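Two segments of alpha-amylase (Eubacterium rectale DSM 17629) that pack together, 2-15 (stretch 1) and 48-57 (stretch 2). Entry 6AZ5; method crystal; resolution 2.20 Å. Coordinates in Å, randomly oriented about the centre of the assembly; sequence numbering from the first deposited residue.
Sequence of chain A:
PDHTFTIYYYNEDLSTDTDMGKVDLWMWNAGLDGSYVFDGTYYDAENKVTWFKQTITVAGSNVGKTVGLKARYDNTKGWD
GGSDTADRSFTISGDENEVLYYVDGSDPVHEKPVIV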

# COMPACT_ATOMS: atom_id res chain seq x y z
N ASP A 2 -11.37 0.82 -16.50
CA ASP A 2 -10.39 0.59 -15.44
C ASP A 2 -10.95 0.87 -14.05
O ASP A 2 -11.93 1.60 -13.90
CB ASP A 2 -9.15 1.47 -15.66
CG ASP A 2 -8.40 1.10 -16.91
OD1 ASP A 2 -8.65 -0.01 -17.44
OD2 ASP A 2 -7.55 1.90 -17.36
N HIS A 3 -10.32 0.27 -13.05
CA HIS A 3 -10.68 0.52 -11.66
C HIS A 3 -9.48 1.03 -10.87
O HIS A 3 -8.41 0.42 -10.88
CB HIS A 3 -11.23 -0.75 -11.01
CG HIS A 3 -11.39 -0.63 -9.53
ND1 HIS A 3 -12.36 0.16 -8.95
CD2 HIS A 3 -10.69 -1.18 -8.52
CE1 HIS A 3 -12.25 0.08 -7.64
NE2 HIS A 3 -11.26 -0.73 -7.34
N THR A 4 -9.66 2.15 -10.18
CA THR A 4 -8.60 2.73 -9.36
C THR A 4 -8.94 2.64 -7.88
O THR A 4 -10.04 2.97 -7.46
CB THR A 4 -8.34 4.21 -9.73
OG1 THR A 4 -7.82 4.29 -11.06
CG2 THR A 4 -7.34 4.83 -8.78
N PHE A 5 -7.98 2.16 -7.08
CA PHE A 5 -8.15 2.17 -5.63
C PHE A 5 -6.99 2.92 -4.98
O PHE A 5 -5.94 3.11 -5.58
CB PHE A 5 -8.25 0.75 -5.07
CG PHE A 5 -7.05 -0.11 -5.36
CD1 PHE A 5 -6.98 -0.87 -6.52
CD2 PHE A 5 -6.01 -0.20 -4.45
CE1 PHE A 5 -5.89 -1.68 -6.78
CE2 PHE A 5 -4.91 -1.00 -4.70
CZ PHE A 5 -4.85 -1.74 -5.87
N THR A 6 -7.22 3.36 -3.75
CA THR A 6 -6.19 4.02 -2.97
C THR A 6 -5.66 3.04 -1.94
O THR A 6 -6.41 2.24 -1.38
CB THR A 6 -6.75 5.27 -2.26
OG1 THR A 6 -7.28 6.17 -3.24
CG2 THR A 6 -5.67 5.98 -1.47
N ILE A 7 -4.36 3.07 -1.69
CA ILE A 7 -3.81 2.26 -0.61
C ILE A 7 -2.92 3.10 0.30
O ILE A 7 -1.99 3.77 -0.14
CB ILE A 7 -3.04 1.03 -1.17
CG1 ILE A 7 -2.30 0.32 -0.04
CG2 ILE A 7 -2.09 1.42 -2.28
CD1 ILE A 7 -1.96 -1.12 -0.38
N TYR A 8 -3.27 3.09 1.59
CA TYR A 8 -2.51 3.76 2.63
C TYR A 8 -1.56 2.78 3.30
O TYR A 8 -1.90 1.61 3.49
CB TYR A 8 -3.43 4.35 3.70
CG TYR A 8 -4.44 5.36 3.22
CD1 TYR A 8 -4.15 6.23 2.18
CD2 TYR A 8 -5.68 5.45 3.82
CE1 TYR A 8 -5.08 7.16 1.75
CE2 TYR A 8 -6.62 6.38 3.40
CZ TYR A 8 -6.32 7.23 2.36
OH TYR A 8 -7.25 8.15 1.94
N TYR A 9 -0.37 3.25 3.66
CA TYR A 9 0.62 2.42 4.35
C TYR A 9 1.21 3.11 5.57
O TYR A 9 1.62 4.27 5.51
CB TYR A 9 1.74 2.01 3.39
CG TYR A 9 2.92 1.33 4.05
CD1 TYR A 9 2.81 0.03 4.54
CD2 TYR A 9 4.14 1.98 4.18
CE1 TYR A 9 3.89 -0.60 5.14
CE2 TYR A 9 5.23 1.36 4.77
CZ TYR A 9 5.10 0.07 5.26
OH TYR A 9 6.18 -0.55 5.85
N TYR A 10 1.26 2.39 6.68
CA TYR A 10 1.84 2.95 7.89
C TYR A 10 2.97 2.08 8.42
O TYR A 10 2.86 0.86 8.48
CB TYR A 10 0.78 3.13 8.98
CG TYR A 10 1.35 3.63 10.29
CD1 TYR A 10 1.60 4.98 10.50
CD2 TYR A 10 1.66 2.74 11.31
CE1 TYR A 10 2.13 5.43 11.69
CE2 TYR A 10 2.19 3.18 12.51
CZ TYR A 10 2.43 4.53 12.70
OH TYR A 10 2.96 4.97 13.88
N ASN A 11 4.06 2.75 8.78
CA ASN A 11 5.20 2.12 9.43
C ASN A 11 5.80 3.12 10.40
O ASN A 11 6.29 4.17 9.98
CB ASN A 11 6.24 1.65 8.40
CG ASN A 11 7.35 0.82 9.02
OD1 ASN A 11 7.76 1.05 10.16
ND2 ASN A 11 7.85 -0.15 8.27
N GLU A 12 5.74 2.81 11.69
CA GLU A 12 6.22 3.72 12.72
C GLU A 12 7.72 3.97 12.58
O GLU A 12 8.23 4.99 13.04
CB GLU A 12 5.89 3.18 14.11
CG GLU A 12 6.36 1.75 14.35
CD GLU A 12 6.13 1.29 15.78
OE1 GLU A 12 5.72 2.13 16.61
OE2 GLU A 12 6.35 0.09 16.06
N ASP A 13 8.41 3.03 11.94
CA ASP A 13 9.85 3.15 11.74
C ASP A 13 10.22 3.92 10.47
O ASP A 13 11.40 4.03 10.12
CB ASP A 13 10.49 1.76 11.71
CG ASP A 13 10.39 1.04 13.04
OD1 ASP A 13 10.36 1.72 14.09
OD2 ASP A 13 10.33 -0.21 13.04
N LEU A 14 9.22 4.44 9.77
CA LEU A 14 9.45 5.25 8.58
C LEU A 14 8.83 6.63 8.76
O LEU A 14 7.98 6.82 9.62
CB LEU A 14 8.90 4.58 7.33
CG LEU A 14 9.52 3.24 6.95
CD1 LEU A 14 8.85 2.69 5.69
CD2 LEU A 14 11.02 3.35 6.75
N SER A 15 9.27 7.58 7.94
CA SER A 15 8.77 8.94 8.02
C SER A 15 8.30 9.44 6.65
O SER A 15 9.00 9.28 5.65
CB SER A 15 9.84 9.87 8.59
OG SER A 15 9.59 11.21 8.24
N LYS A 48 -4.28 10.02 15.06
CA LYS A 48 -3.24 11.06 14.92
C LYS A 48 -1.90 10.49 14.44
O LYS A 48 -0.86 10.67 15.08
CB LYS A 48 -3.07 11.86 16.23
CG LYS A 48 -2.64 11.11 17.48
CD LYS A 48 -2.89 11.98 18.72
CE LYS A 48 -1.84 11.74 19.81
NZ LYS A 48 -1.39 13.01 20.45
N VAL A 49 -1.94 9.82 13.30
CA VAL A 49 -0.75 9.37 12.58
C VAL A 49 -0.84 9.74 11.10
O VAL A 49 -1.92 10.07 10.59
CB VAL A 49 -0.55 7.85 12.71
CG1 VAL A 49 -0.37 7.46 14.17
CG2 VAL A 49 -1.73 7.11 12.08
N THR A 50 0.28 9.67 10.39
CA THR A 50 0.30 9.97 8.96
C THR A 50 0.62 8.73 8.13
O THR A 50 1.55 7.99 8.43
CB THR A 50 1.32 11.08 8.64
OG1 THR A 50 0.98 12.26 9.37
CG2 THR A 50 1.33 11.40 7.16
N TRP A 51 -0.18 8.50 7.09
CA TRP A 51 0.02 7.36 6.20
C TRP A 51 0.70 7.78 4.91
O TRP A 51 0.52 8.91 4.45
CB TRP A 51 -1.32 6.70 5.85
CG TRP A 51 -2.14 6.20 7.00
CD1 TRP A 51 -2.83 6.95 7.91
CD2 TRP A 51 -2.40 4.83 7.33
NE1 TRP A 51 -3.48 6.13 8.80
CE2 TRP A 51 -3.23 4.83 8.46
CE3 TRP A 51 -1.99 3.61 6.79
CZ2 TRP A 51 -3.67 3.65 9.06
CZ3 TRP A 51 -2.43 2.44 7.38
CH2 TRP A 51 -3.26 2.47 8.50
N PHE A 52 1.48 6.88 4.32
CA PHE A 52 1.87 7.01 2.91
C PHE A 52 0.63 6.72 2.07
O PHE A 52 -0.17 5.85 2.42
CB PHE A 52 2.99 6.03 2.52
CG PHE A 52 4.31 6.31 3.19
CD1 PHE A 52 4.62 5.73 4.41
CD2 PHE A 52 5.24 7.14 2.59
CE1 PHE A 52 5.83 5.97 5.02
CE2 PHE A 52 6.46 7.39 3.19
CZ PHE A 52 6.75 6.81 4.41
N LYS A 53 0.45 7.42 0.95
CA LYS A 53 -0.67 7.08 0.08
C LYS A 53 -0.25 7.01 -1.37
O LYS A 53 0.73 7.64 -1.79
CB LYS A 53 -1.82 8.07 0.26
CG LYS A 53 -1.80 9.23 -0.71
CD LYS A 53 -2.95 10.20 -0.45
CE LYS A 53 -2.80 11.46 -1.29
NZ LYS A 53 -3.70 12.55 -0.82
N GLN A 54 -0.99 6.22 -2.14
CA GLN A 54 -0.88 6.23 -3.59
C GLN A 54 -2.15 5.62 -4.19
O GLN A 54 -2.89 4.93 -3.50
CB GLN A 54 0.35 5.45 -4.06
CG GLN A 54 0.31 3.97 -3.74
CD GLN A 54 1.49 3.23 -4.34
OE1 GLN A 54 1.73 3.29 -5.54
NE2 GLN A 54 2.25 2.54 -3.49
N THR A 55 -2.40 5.91 -5.46
CA THR A 55 -3.52 5.28 -6.14
C THR A 55 -2.99 4.28 -7.15
O THR A 55 -1.90 4.44 -7.70
CB THR A 55 -4.40 6.31 -6.86
OG1 THR A 55 -3.60 7.04 -7.80
CG2 THR A 55 -5.02 7.28 -5.86
N ILE A 56 -3.75 3.22 -7.38
CA ILE A 56 -3.29 2.16 -8.25
C ILE A 56 -4.44 1.73 -9.15
O ILE A 56 -5.56 1.54 -8.70
CB ILE A 56 -2.74 0.98 -7.43
CG1 ILE A 56 -1.38 1.37 -6.83
CG2 ILE A 56 -2.61 -0.25 -8.28
CD1 ILE A 56 -0.79 0.36 -5.87
N THR A 57 -4.14 1.61 -10.44
CA THR A 57 -5.16 1.31 -11.43
C THR A 57 -5.01 -0.12 -11.92
O THR A 57 -3.92 -0.54 -12.31
CB THR A 57 -5.06 2.27 -12.64
OG1 THR A 57 -5.23 3.62 -12.19
CG2 THR A 57 -6.12 1.95 -13.68
O HOH W 1 4.12 5.66 8.32

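Antiparallel β-strands illustrate how a regular backbone ladder sorts side chains onto two faces, and the pairing of strand 3-10 with strand 49-57 in this alpha-amylase is a compact example. The strands run at 141° to each other, antiparallel with a marked twist, and their axes approach to 4.4 Å. Hydrogen-bonded pairs recur at every second residue. Phe5 N donates to Ile56 O at 3.0 Å and Ile56 N returns the bond to Phe5 O at 2.8 Å; Tyr9 and Phe52 repeat the exchange, with both Tyr9 N to Phe52 O and Phe52 N to Tyr9 O at 2.9 Å. Between them the ladder is less even: Ile7 N reaches Gln54 O at 3.0 Å, but the return bond from Gln54 N to Ile7 O is weak, at 3.3 Å. At the intervening positions the α-carbons draw closer and point their hydrogens at carbonyls across the gap, as Tyr8 CA does toward Phe52 O at 3.1 Å and Thr4 CA toward Ile56 O at 3.3 Å.

Beyond the last of these amide pairs, water 1 accepts a hydrogen bond from Asn11 N at 2.9 Å and donates a weak one to Thr50 O at 3.5 Å, so that a solvent molecule links the two stretches where direct pairing has stopped.

The alternation of the backbone sorts the side chains onto two faces, which differ in character. Phe5, Ile7, Tyr9, Phe52, Gln54 and Ile56 share one face and are all buried. There Ile56 CB lies over the ring of Phe5, 4.2 Å from its centroid, while Ile56 CD1 meets Ile7 CG2 at 4.0 Å. Farther along, Tyr9 CD2 packs against Phe52 CD1 at 3.8 Å, and at the end of the type I turn from Asn11 to Leu14, Leu14 CB comes to the edge of the Phe52 ring, 4.1 Å from Phe52 CE1.

The opposite face is more open and begins with threonines. Thr4 OG1 and Thr57 OG1 share a hydrogen bond at 2.9 Å, a side-chain link made possible by the close approach of a non-hydrogen-bonded pair. Tyr8 follows on this face, its ring edge against the aliphatic part of Lys53, with Tyr8 CD1 3.5 Å from Lys53 CB.

Trp51 packs against two tyrosines of the other strand. Tyr10 CB sits over its six-membered ring, 3.8 Å from the centroid, and the Tyr10 ring turns its edge toward the same indole in an edge-to-face pair. Tyr8 CB touches Trp51 CE3 at 3.5 Å, and Tyr10 CE1 reaches on to Val49 CB at 3.8 Å.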